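Local coordinates for protein LigF (Sphingobium sp. SYK-6, PDB 4XT0), which cleaves beta-aryl ether bonds in lignin stereospecifically, acting as a glutathione-binding beta-etherase of the glutathione S-transferase superfamily, at residues V175-L178 with E179-L182; E221-P224 with G225-A228; F159-E162 with M163-E166; G212-G215 with D216-N219; P237-K240 with E241-E244. All coordinates share one frame; numbering follows the deposited sequence.

How the interactions relate
All five interactions lie in the helical C-terminal domain of this GST fold, in the chain order 3, 1, 4, 2, 5. Interactions 3 and 1 occupy the two ends of helix 161-182, their centres about 24 Å apart. Interactions 4 and 2 follow one another in the loop ahead of helix 224-235 and at its start, about 11 Å between centres. These two meet interaction 1: Val-175 packs on Val-218, and the Glu-179 carboxylate reaches the first turn of helix 224-235, so loop, helix start and long helix form one cluster. Interaction 5 stands apart on helix 237-244, about 36 Å from interaction 3 between centres, where the chain end returns to the thioredoxin-like domain.

Interaction 1 (V175-L178 with E179-L182); sequences VARL and EETL
Arg-177 reaches one helical turn forward to Thr-181 and Glu-180, an i to i+3 and i+4 cluster near the C-terminal end of helix 161-182, a long helix of the GST C-terminal domain. Its CG stands anti to the backbone N (chi1 178°), and a bend at chi2 turns the chain along the helix and sets the guanidinium beside the next turn. Thr-181 lies at the guanidinium edge: NH1 donates to OG1 over 2.8 Å, nearly in the plane of the group and fairly straight at 160°. A water at the same edge accepts from NH2 at 3.0 Å and also bonds to the threonine hydroxyl, closing a small ring. Glu-180 comes instead over a face, its extended chain laying the carboxylate 23° from parallel to the guanidinium. Its OE2 is 4.0 Å from Arg-177 NH1, well above the plane, so the two charges would probably attract, although no N-H points at the oxygen. On the inner side Leu-178 and Leu-182 are buried, and Trp-102 of helix 93-121 touches Arg-177, Leu-178 and Thr-181. Leu-178 O accepts two backbone N-H groups, from Thr-181 and Leu-182, while Leu-178 CB rests 4.3 Å from Leu-182 CD1.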
loop_
_atom_site.group_PDB
_atom_site.type_symbol
_atom_site.label_atom_id
_atom_site.label_comp_id
_atom_site.label_asym_id
_atom_site.label_seq_id
_atom_site.Cartn_x
_atom_site.Cartn_y
_atom_site.Cartn_z
ATOM N N VAL A 175 16.203 -5.453 -1.733
ATOM C CA VAL A 175 16.895 -6.478 -2.502
ATOM C C VAL A 175 17.285 -7.684 -1.629
ATOM O O VAL A 175 17.190 -8.832 -2.074
ATOM C CB VAL A 175 18.142 -5.861 -3.189
ATOM C CG1 VAL A 175 19.183 -6.914 -3.495
ATOM C CG2 VAL A 175 17.711 -5.110 -4.441
ATOM N N ALA A 176 17.721 -7.425 -0.395
ATOM C CA ALA A 176 18.006 -8.500 0.554
ATOM C C ALA A 176 16.742 -9.320 0.849
ATOM O O ALA A 176 16.799 -10.543 0.960
ATOM C CB ALA A 176 18.593 -7.938 1.860
ATOM N N ARG A 177 15.599 -8.654 0.962
ATOM C CA ARG A 177 14.361 -9.369 1.271
ATOM C C ARG A 177 13.960 -10.313 0.130
ATOM O O ARG A 177 13.508 -11.436 0.361
ATOM C CB ARG A 177 13.227 -8.385 1.556
ATOM C CG ARG A 177 11.898 -9.068 1.832
ATOM C CD ARG A 177 12.001 -9.967 3.064
ATOM N NE ARG A 177 10.775 -10.731 3.256
ATOM C CZ ARG A 177 10.561 -11.939 2.751
ATOM N NH1 ARG A 177 11.505 -12.533 2.028
ATOM N NH2 ARG A 177 9.405 -12.552 2.971
ATOM N N LEU A 178 14.129 -9.839 -1.098
ATOM C CA LEU A 178 13.810 -10.625 -2.277
ATOM C C LEU A 178 14.722 -11.829 -2.374
ATOM O O LEU A 178 14.272 -12.931 -2.700
ATOM C CB LEU A 178 13.918 -9.768 -3.548
ATOM C CG LEU A 178 12.786 -8.759 -3.762
ATOM C CD1 LEU A 178 13.173 -7.740 -4.830
ATOM C CD2 LEU A 178 11.488 -9.462 -4.157
ATOM N N GLU A 179 16.003 -11.616 -2.081
ATOM C CA GLU A 179 16.988 -12.674 -2.174
ATOM C C GLU A 179 16.735 -13.734 -1.121
ATOM O O GLU A 179 16.920 -14.919 -1.366
ATOM C CB GLU A 179 18.400 -12.118 -2.009
ATOM C CG GLU A 179 19.471 -13.177 -2.137
ATOM C CD GLU A 179 19.566 -13.698 -3.550
ATOM O OE1 GLU A 179 19.017 -13.032 -4.456
ATOM O OE2 GLU A 179 20.183 -14.766 -3.760
ATOM N N GLU A 180 16.320 -13.286 0.057
ATOM C CA GLU A 180 15.947 -14.173 1.150
ATOM C C GLU A 180 14.969 -15.261 0.685
ATOM O O GLU A 180 15.046 -16.401 1.130
ATOM C CB GLU A 180 15.343 -13.344 2.283
ATOM C CG GLU A 180 14.893 -14.106 3.501
ATOM C CD GLU A 180 14.345 -13.178 4.578
ATOM O OE1 GLU A 180 14.794 -12.011 4.649
ATOM O OE2 GLU A 180 13.463 -13.612 5.351
ATOM N N THR A 181 14.070 -14.919 -0.234
ATOM C CA THR A 181 13.073 -15.886 -0.689
ATOM C C THR A 181 13.512 -16.553 -1.996
ATOM O O THR A 181 13.459 -17.783 -2.130
ATOM C CB THR A 181 11.686 -15.224 -0.875
ATOM O OG1 THR A 181 11.172 -14.813 0.400
ATOM C CG2 THR A 181 10.704 -16.183 -1.541
ATOM N N LEU A 182 13.988 -15.749 -2.940
ATOM C CA LEU A 182 14.301 -16.246 -4.288
ATOM C C LEU A 182 15.568 -17.093 -4.341
ATOM O O LEU A 182 15.805 -17.804 -5.317
ATOM C CB LEU A 182 14.409 -15.071 -5.269
ATOM C CG LEU A 182 13.050 -14.386 -5.462
ATOM C CD1 LEU A 182 13.180 -13.061 -6.222
ATOM C CD2 LEU A 182 12.091 -15.330 -6.184
HETATM O O HOH W 1 8.546 -15.261 1.955
#

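Interaction 2 (E221-P224 with G225-A228); sequences EKTP and GLCA
The flat groups in the meeting of Thr-223 and Pro-224 with Gly-225 to Ala-228 are peptide units, for no aromatic ring takes part. Thr-223 O accepts Cys-227 N at 3.0 Å, the donor tilted 18° from the carbonyl plane. The next peptide repeats the pattern, Pro-224 O taking Ala-228 N at 2.9 Å. The pyrrolidine ring of Pro-224 sits beside the amide that follows it, with CB 3.2 Å from Gly-225 N.

The side chains of Thr-223 and Leu-226 run alongside each other and point the same way, with Thr-223 CB 3.8 Å from Leu-226 CB. Chi1 of 60° sets Thr-223 OG1 between its backbone N and carbonyl carbon, where it is hydrogen-bonded to Asn-219 O. Thr-223 holds the N-cap position, but its hydroxyl is used in the loop and makes no capping bond. Cys-227 SG lies anti to its own carbonyl carbon and swings back over the preceding turn, 3.3 Å from Thr-223 O and 4.0 Å from Thr-223 OG1.

The N-H groups of Gly-225 and Leu-226, in the first turn, are taken by the Glu-179 carboxylate of helix 161-182; its negative charge would also suit the positive end of the helix dipole. Val-175 and Val-218 pack on the inner side of the turn, against Thr-223 and Leu-226. This is a helix start with its first amides satisfied from a neighbouring helix, opening helix 224-235 of the GST C-terminal domain.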
loop_
_atom_site.group_PDB
_atom_site.type_symbol
_atom_site.label_atom_id
_atom_site.label_comp_id
_atom_site.label_asym_id
_atom_site.label_seq_id
_atom_site.Cartn_x
_atom_site.Cartn_y
_atom_site.Cartn_z
ATOM N N GLU A 221 27.033 -12.401 -7.723
ATOM C CA GLU A 221 27.739 -12.684 -6.482
ATOM C C GLU A 221 26.830 -12.471 -5.273
ATOM O O GLU A 221 26.709 -13.343 -4.422
ATOM C CB GLU A 221 28.992 -11.805 -6.353
ATOM C CG GLU A 221 29.464 -11.169 -7.659
ATOM C CD GLU A 221 29.857 -12.191 -8.710
ATOM O OE1 GLU A 221 30.342 -13.278 -8.326
ATOM O OE2 GLU A 221 29.675 -11.904 -9.917
ATOM N N LYS A 222 26.182 -11.312 -5.211
ATOM C CA LYS A 222 25.430 -10.921 -4.022
ATOM C C LYS A 222 23.995 -11.435 -4.008
ATOM O O LYS A 222 23.459 -11.783 -2.952
ATOM C CB LYS A 222 25.426 -9.397 -3.881
ATOM C CG LYS A 222 26.784 -8.817 -3.474
ATOM C CD LYS A 222 26.628 -7.446 -2.834
ATOM C CE LYS A 222 27.943 -6.939 -2.254
ATOM N NZ LYS A 222 27.762 -5.661 -1.503
ATOM N N THR A 223 23.365 -11.466 -5.175
ATOM C CA THR A 223 21.972 -11.878 -5.258
ATOM C C THR A 223 21.717 -12.826 -6.423
ATOM O O THR A 223 20.994 -12.473 -7.354
ATOM C CB THR A 223 21.036 -10.660 -5.412
ATOM O OG1 THR A 223 21.379 -9.942 -6.601
ATOM C CG2 THR A 223 21.153 -9.732 -4.221
ATOM N N PRO A 224 22.307 -14.037 -6.376
ATOM C CA PRO A 224 22.076 -15.028 -7.433
ATOM C C PRO A 224 20.612 -15.448 -7.543
ATOM O O PRO A 224 20.134 -15.676 -8.651
ATOM C CB PRO A 224 22.945 -16.217 -6.998
ATOM C CG PRO A 224 23.056 -16.071 -5.526
ATOM C CD PRO A 224 23.145 -14.584 -5.296
ATOM N N GLY A 225 19.917 -15.548 -6.413
ATOM C CA GLY A 225 18.511 -15.900 -6.419
ATOM C C GLY A 225 17.690 -14.877 -7.183
ATOM O O GLY A 225 16.916 -15.219 -8.077
ATOM N N LEU A 226 17.857 -13.614 -6.817
ATOM C CA LEU A 226 17.163 -12.517 -7.481
ATOM C C LEU A 226 17.448 -12.508 -8.997
ATOM O O LEU A 226 16.528 -12.381 -9.816
ATOM C CB LEU A 226 17.578 -11.186 -6.835
ATOM C CG LEU A 226 17.023 -9.884 -7.406
ATOM C CD1 LEU A 226 15.525 -9.923 -7.404
ATOM C CD2 LEU A 226 17.519 -8.699 -6.587
ATOM N N CYS A 227 18.722 -12.660 -9.359
ATOM C CA CYS A 227 19.118 -12.680 -10.769
ATOM C C CYS A 227 18.526 -13.846 -11.566
ATOM O O CYS A 227 18.143 -13.670 -12.721
ATOM C CB CYS A 227 20.640 -12.711 -10.896
ATOM S SG CYS A 227 21.452 -11.185 -10.375
ATOM N N ALA A 228 18.461 -15.037 -10.976
ATOM C CA ALA A 228 17.878 -16.181 -11.686
ATOM C C ALA A 228 16.377 -15.967 -11.907
ATOM O O ALA A 228 15.834 -16.318 -12.954
ATOM C CB ALA A 228 18.130 -17.481 -10.925
#

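Interaction 3 (F159-E162 with M163-E166); sequences FPQE and MLDE
Met-163 CE is wedged against Phe-159 and Pro-160 on the tight side of this turn, while Gln-161 and Asp-165 pair on its solvent side. The methyl carbon comes obliquely to the phenyl ring, 3.4 Å from Phe-159 CD2, and lies 3.5 Å from Pro-160 CD, closer than usual for two carbons. Bends at chi2 and chi3 fold the methionine chain back to reach both. Its chi2 of 135° departs from a staggered value, in the same chain whose CE makes the short contact to Pro-160 CD. Beside it, Leu-164 CD2 sits 3.7 Å from Phe-159 CB.

This last pair is a hydrophobic staple at the start of helix 161-182: Pro-160 holds the N-cap position, Phe-159 precedes it, and Leu-164 is the fourth helical residue. Pro-160 O accepts Leu-164 N, which also makes a weak bond to Gln-161 O. Phe-159 continues inward onto Thr-116, Trp-119 and Ala-120 of helix 93-121, and Ala-120 also meets Leu-164. Were Leu-164 an alanine, the staple would probably be lost, with a gap beside Phe-159 CB and the phenyl group freer to shift.

The outer side is polar and more open. Gln-161, bent at chi2, carries NE2 across to Asp-165 OD1, one turn on, at 3.0 Å, meeting it on the syn side, 30° out of the carboxylate plane; amide and carboxylate planes are 20° apart. Glu-162, also exposed, directs its extended chain away from this pair.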
loop_
_atom_site.group_PDB
_atom_site.type_symbol
_atom_site.label_atom_id
_atom_site.label_comp_id
_atom_site.label_asym_id
_atom_site.label_seq_id
_atom_site.Cartn_x
_atom_site.Cartn_y
_atom_site.Cartn_z
ATOM N N PHE A 159 17.369 16.721 -5.215
ATOM C CA PHE A 159 16.933 16.086 -3.970
ATOM C C PHE A 159 17.980 16.296 -2.884
ATOM O O PHE A 159 19.173 16.268 -3.174
ATOM C CB PHE A 159 16.709 14.577 -4.162
ATOM C CG PHE A 159 15.506 14.228 -4.992
ATOM C CD1 PHE A 159 15.478 14.492 -6.354
ATOM C CD2 PHE A 159 14.413 13.603 -4.413
ATOM C CE1 PHE A 159 14.371 14.161 -7.117
ATOM C CE2 PHE A 159 13.308 13.271 -5.168
ATOM C CZ PHE A 159 13.288 13.551 -6.522
ATOM N N PRO A 160 17.542 16.481 -1.624
ATOM C CA PRO A 160 18.489 16.598 -0.504
ATOM C C PRO A 160 19.384 15.363 -0.420
ATOM O O PRO A 160 18.915 14.261 -0.717
ATOM C CB PRO A 160 17.579 16.707 0.728
ATOM C CG PRO A 160 16.259 17.175 0.198
ATOM C CD PRO A 160 16.140 16.587 -1.180
ATOM N N GLN A 161 20.643 15.536 -0.037
ATOM C CA GLN A 161 21.578 14.417 -0.028
ATOM C C GLN A 161 21.142 13.324 0.945
ATOM O O GLN A 161 21.049 12.156 0.569
ATOM C CB GLN A 161 22.987 14.886 0.320
ATOM C CG GLN A 161 24.043 13.807 0.144
ATOM C CD GLN A 161 24.068 13.258 -1.266
ATOM O OE1 GLN A 161 24.397 13.969 -2.213
ATOM N NE2 GLN A 161 23.716 11.987 -1.414
ATOM N N GLU A 162 20.862 13.706 2.188
ATOM C CA GLU A 162 20.511 12.734 3.218
ATOM C C GLU A 162 19.267 11.930 2.818
ATOM O O GLU A 162 19.131 10.767 3.184
ATOM C CB GLU A 162 20.297 13.424 4.570
ATOM C CG GLU A 162 18.952 14.127 4.722
ATOM C CD GLU A 162 18.657 14.526 6.156
ATOM O OE1 GLU A 162 19.552 15.108 6.808
ATOM O OE2 GLU A 162 17.531 14.252 6.632
ATOM N N MET A 163 18.369 12.555 2.061
ATOM C CA MET A 163 17.227 11.856 1.482
ATOM C C MET A 163 17.688 10.736 0.539
ATOM O O MET A 163 17.184 9.617 0.604
ATOM C CB MET A 163 16.314 12.837 0.738
ATOM C CG MET A 163 15.193 12.167 -0.055
ATOM S SD MET A 163 13.575 12.955 0.134
ATOM C CE MET A 163 13.621 14.175 -1.163
ATOM N N LEU A 164 18.651 11.038 -0.327
ATOM C CA LEU A 164 19.160 10.044 -1.268
ATOM C C LEU A 164 19.830 8.873 -0.547
ATOM O O LEU A 164 19.591 7.712 -0.887
ATOM C CB LEU A 164 20.136 10.688 -2.257
ATOM C CG LEU A 164 19.560 11.809 -3.131
ATOM C CD1 LEU A 164 20.626 12.392 -4.088
ATOM C CD2 LEU A 164 18.334 11.319 -3.892
ATOM N N ASP A 165 20.656 9.185 0.449
ATOM C CA ASP A 165 21.338 8.161 1.237
ATOM C C ASP A 165 20.343 7.173 1.844
ATOM O O ASP A 165 20.535 5.957 1.789
ATOM C CB ASP A 165 22.161 8.799 2.357
ATOM C CG ASP A 165 23.094 9.888 1.856
ATOM O OD1 ASP A 165 23.456 9.861 0.658
ATOM O OD2 ASP A 165 23.465 10.767 2.666
ATOM N N GLU A 166 19.282 7.706 2.432
ATOM C CA GLU A 166 18.296 6.861 3.085
ATOM C C GLU A 166 17.576 5.975 2.056
ATOM O O GLU A 166 17.348 4.783 2.300
ATOM C CB GLU A 166 17.299 7.717 3.866
ATOM C CG GLU A 166 16.040 6.993 4.297
ATOM C CD GLU A 166 16.280 5.951 5.382
ATOM O OE1 GLU A 166 17.439 5.787 5.820
ATOM O OE2 GLU A 166 15.306 5.282 5.797
#

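Interaction 4 (G212-G215 with D216-N219); sequences GFFG and DYVN
Gly-215 and Phe-214 are gripped by the residues just after them in a chain of tight turns, a type I beta turn from Gly-212 to Gly-215 running straight into a second bend, in the loop before helix 224-235 of the GST C-terminal domain. Phe-214 O takes two backbone N-H groups: Val-218 N at 2.9 Å almost head-on, and Tyr-217 N at the same 2.9 Å from above the carbonyl plane. Tyr-217 turns its ring edge to the Phe-214 backbone, CD1 lying 4.0 Å from Phe-214 CA and 4.2 Å from Phe-214 CB. The Phe-214 ring goes inward, onto Val-171 of helix 161-182 and Ile-117 of helix 93-121.

Gly-215 contributes its carbonyl, held by a side chain. The Asn-219 amide works both ways, ND2 turned back to Gly-215 and OD1 accepting Lys-222 N further on. With a leucine in place of Asn-219, the Gly-215 carbonyl and Lys-222 N would probably both lose their mate and the bend would be less firmly closed. The amide is brought round by a chi1 of 57°, and Asn-219 ND2 donates to Gly-215 O over 2.8 Å, in the carbonyl plane and at 164°.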
loop_
_atom_site.group_PDB
_atom_site.type_symbol
_atom_site.label_atom_id
_atom_site.label_comp_id
_atom_site.label_asym_id
_atom_site.label_seq_id
_atom_site.Cartn_x
_atom_site.Cartn_y
_atom_site.Cartn_z
ATOM N N GLY A 212 25.202 0.146 -13.775
ATOM C CA GLY A 212 24.038 0.942 -13.436
ATOM C C GLY A 212 24.063 1.467 -12.011
ATOM O O GLY A 212 25.076 1.361 -11.310
ATOM N N PHE A 213 22.935 2.027 -11.582
ATOM C CA PHE A 213 22.817 2.629 -10.259
ATOM C C PHE A 213 23.032 1.586 -9.153
ATOM O O PHE A 213 23.660 1.862 -8.135
ATOM C CB PHE A 213 21.435 3.275 -10.066
ATOM C CG PHE A 213 21.070 4.325 -11.099
ATOM C CD1 PHE A 213 22.036 4.958 -11.872
ATOM C CD2 PHE A 213 19.733 4.676 -11.289
ATOM C CE1 PHE A 213 21.673 5.916 -12.819
ATOM C CE2 PHE A 213 19.365 5.632 -12.226
ATOM C CZ PHE A 213 20.337 6.255 -12.992
ATOM N N PHE A 214 22.503 0.385 -9.359
ATOM C CA PHE A 214 22.414 -0.593 -8.274
ATOM C C PHE A 214 23.223 -1.859 -8.513
ATOM O O PHE A 214 22.885 -2.922 -7.989
ATOM C CB PHE A 214 20.949 -0.970 -8.038
ATOM C CG PHE A 214 20.027 0.208 -7.986
ATOM C CD1 PHE A 214 19.863 0.926 -6.809
ATOM C CD2 PHE A 214 19.333 0.609 -9.113
ATOM C CE1 PHE A 214 19.022 2.017 -6.759
ATOM C CE2 PHE A 214 18.481 1.701 -9.068
ATOM C CZ PHE A 214 18.327 2.405 -7.889
ATOM N N GLY A 215 24.289 -1.742 -9.296
ATOM C CA GLY A 215 25.120 -2.883 -9.633
ATOM C C GLY A 215 25.766 -3.537 -8.427
ATOM O O GLY A 215 26.004 -4.746 -8.418
ATOM N N ASP A 216 26.056 -2.740 -7.406
ATOM C CA ASP A 216 26.628 -3.274 -6.178
ATOM C C ASP A 216 25.591 -4.009 -5.326
ATOM O O ASP A 216 25.943 -4.819 -4.467
ATOM C CB ASP A 216 27.275 -2.153 -5.372
ATOM C CG ASP A 216 28.612 -1.722 -5.948
ATOM O OD1 ASP A 216 29.248 -2.541 -6.647
ATOM O OD2 ASP A 216 29.021 -0.566 -5.708
ATOM N N TYR A 217 24.315 -3.735 -5.564
ATOM C CA TYR A 217 23.261 -4.390 -4.796
ATOM C C TYR A 217 22.788 -5.664 -5.490
ATOM O O TYR A 217 22.587 -6.694 -4.844
ATOM C CB TYR A 217 22.074 -3.443 -4.578
ATOM C CG TYR A 217 22.383 -2.223 -3.734
ATOM C CD1 TYR A 217 22.871 -1.057 -4.316
ATOM C CD2 TYR A 217 22.181 -2.232 -2.359
ATOM C CE1 TYR A 217 23.152 0.063 -3.553
ATOM C CE2 TYR A 217 22.453 -1.116 -1.587
ATOM C CZ TYR A 217 22.942 0.032 -2.189
ATOM O OH TYR A 217 23.226 1.153 -1.436
ATOM N N VAL A 218 22.605 -5.582 -6.804
ATOM C CA VAL A 218 22.057 -6.691 -7.581
ATOM C C VAL A 218 23.077 -7.219 -8.597
ATOM O O VAL A 218 23.400 -6.548 -9.578
ATOM C CB VAL A 218 20.774 -6.275 -8.329
ATOM C CG1 VAL A 218 20.219 -7.440 -9.130
ATOM C CG2 VAL A 218 19.720 -5.747 -7.352
ATOM N N ASN A 219 23.583 -8.422 -8.341
ATOM C CA ASN A 219 24.488 -9.113 -9.252
ATOM C C ASN A 219 24.591 -10.581 -8.863
ATOM O O ASN A 219 24.038 -10.992 -7.840
ATOM C CB ASN A 219 25.868 -8.458 -9.252
ATOM C CG ASN A 219 26.487 -8.412 -7.877
ATOM O OD1 ASN A 219 26.748 -9.447 -7.269
ATOM N ND2 ASN A 219 26.727 -7.207 -7.375
#

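Interaction 5 (P237-K240 with E241-E244); sequences PAIK and EMFE
Ile-239 and Phe-243, one turn apart on helix 237-244, make the main apolar contact. Their side chains lie alongside, pointing the same way, with Ile-239 CG2 3.7 Å from Phe-243 CE2. Met-242 joins them: a bend at chi3 (63°) brings its CE over one face of the Phe-243 ring, 3.7 Å above the plane toward the rim, and 4.2 Å from Ile-239 CG2. This apolar side turns to the rest of the protein, Met-242 touching Tyr-25 of helix 15-26 and Pro-13, Ile-239 meeting Ile-233.

Backbone bonds form the regular helical ladder. Four successive i to i+4 pairs run from Glu-241 N to Pro-237 O through Glu-244 N to Lys-240 O, the last at 2.9 Å.

The polar side chains have partners of other kinds. A water donates to Glu-244 OE2 at 2.8 Å and, weakly, to Lys-240 O, linking the carboxylate to the backbone one turn back. Glu-241, which also lies against Tyr-25, finds its charge partner in Lys-245, and its OE2 also accepts from a Tris molecule, probably from the crystallisation liquor.

The chemistry thus divides: apolar residues pack this helix on both the thioredoxin-like domain and helix 224-235, while a lysine and a water meet the carboxylates of Glu-241 and Glu-244.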
loop_
_atom_site.group_PDB
_atom_site.type_symbol
_atom_site.label_atom_id
_atom_site.label_comp_id
_atom_site.label_asym_id
_atom_site.label_seq_id
_atom_site.Cartn_x
_atom_site.Cartn_y
_atom_site.Cartn_z
ATOM N N PRO A 237 7.272 -16.480 -22.413
ATOM C CA PRO A 237 6.804 -16.011 -23.726
ATOM C C PRO A 237 5.965 -14.727 -23.671
ATOM O O PRO A 237 6.137 -13.872 -24.533
ATOM C CB PRO A 237 5.973 -17.192 -24.236
ATOM C CG PRO A 237 6.640 -18.386 -23.606
ATOM C CD PRO A 237 6.995 -17.914 -22.218
ATOM N N ALA A 238 5.080 -14.591 -22.689
ATOM C CA ALA A 238 4.229 -13.405 -22.594
ATOM C C ALA A 238 5.037 -12.156 -22.238
ATOM O O ALA A 238 4.695 -11.049 -22.666
ATOM C CB ALA A 238 3.106 -13.621 -21.551
ATOM N N ILE A 239 6.102 -12.331 -21.453
ATOM C CA ILE A 239 6.960 -11.204 -21.077
ATOM C C ILE A 239 7.822 -10.765 -22.256
ATOM O O ILE A 239 7.950 -9.563 -22.529
ATOM C CB ILE A 239 7.864 -11.555 -19.868
ATOM C CG1 ILE A 239 7.012 -11.866 -18.620
ATOM C CG2 ILE A 239 8.841 -10.431 -19.576
ATOM C CD1 ILE A 239 6.098 -10.725 -18.138
ATOM N N LYS A 240 8.400 -11.730 -22.974
ATOM C CA LYS A 240 9.105 -11.411 -24.217
ATOM C C LYS A 240 8.156 -10.741 -25.214
ATOM O O LYS A 240 8.532 -9.766 -25.868
ATOM C CB LYS A 240 9.734 -12.661 -24.847
ATOM C CG LYS A 240 10.940 -13.203 -24.095
ATOM C CD LYS A 240 11.645 -14.299 -24.888
ATOM C CE LYS A 240 12.784 -14.948 -24.086
ATOM N NZ LYS A 240 13.904 -14.009 -23.744
ATOM N N GLU A 241 6.925 -11.243 -25.324
ATOM C CA GLU A 241 5.950 -10.626 -26.229
ATOM C C GLU A 241 5.653 -9.169 -25.841
ATOM O O GLU A 241 5.533 -8.298 -26.707
ATOM C CB GLU A 241 4.646 -11.424 -26.251
ATOM C CG GLU A 241 3.617 -10.888 -27.241
ATOM C CD GLU A 241 2.242 -11.513 -27.049
ATOM O OE1 GLU A 241 2.078 -12.305 -26.096
ATOM O OE2 GLU A 241 1.327 -11.211 -27.846
ATOM N N MET A 242 5.527 -8.921 -24.539
ATOM C CA MET A 242 5.252 -7.584 -24.027
ATOM C C MET A 242 6.342 -6.612 -24.497
ATOM O O MET A 242 6.061 -5.548 -25.065
ATOM C CB MET A 242 5.157 -7.610 -22.493
ATOM C CG MET A 242 4.972 -6.231 -21.856
ATOM S SD MET A 242 4.983 -6.248 -20.051
ATOM C CE MET A 242 6.653 -6.844 -19.747
ATOM N N PHE A 243 7.596 -6.995 -24.288
ATOM C CA PHE A 243 8.706 -6.117 -24.660
ATOM C C PHE A 243 8.850 -5.989 -26.180
ATOM O O PHE A 243 9.258 -4.939 -26.691
ATOM C CB PHE A 243 10.018 -6.616 -24.049
ATOM C CG PHE A 243 10.147 -6.338 -22.572
ATOM C CD1 PHE A 243 10.250 -5.038 -22.104
ATOM C CD2 PHE A 243 10.204 -7.380 -21.659
ATOM C CE1 PHE A 243 10.383 -4.781 -20.744
ATOM C CE2 PHE A 243 10.336 -7.132 -20.296
ATOM C CZ PHE A 243 10.420 -5.829 -19.841
ATOM N N GLU A 244 8.504 -7.051 -26.901
ATOM C CA GLU A 244 8.592 -7.030 -28.354
ATOM C C GLU A 244 7.570 -6.078 -28.961
ATOM O O GLU A 244 7.831 -5.437 -29.983
ATOM C CB GLU A 244 8.391 -8.437 -28.923
ATOM C CG GLU A 244 8.444 -8.501 -30.446
ATOM C CD GLU A 244 7.420 -9.457 -31.043
ATOM O OE1 GLU A 244 7.000 -9.222 -32.200
ATOM O OE2 GLU A 244 7.039 -10.439 -30.362
HETATM O O HOH W 2 8.945 -11.648 -28.668
#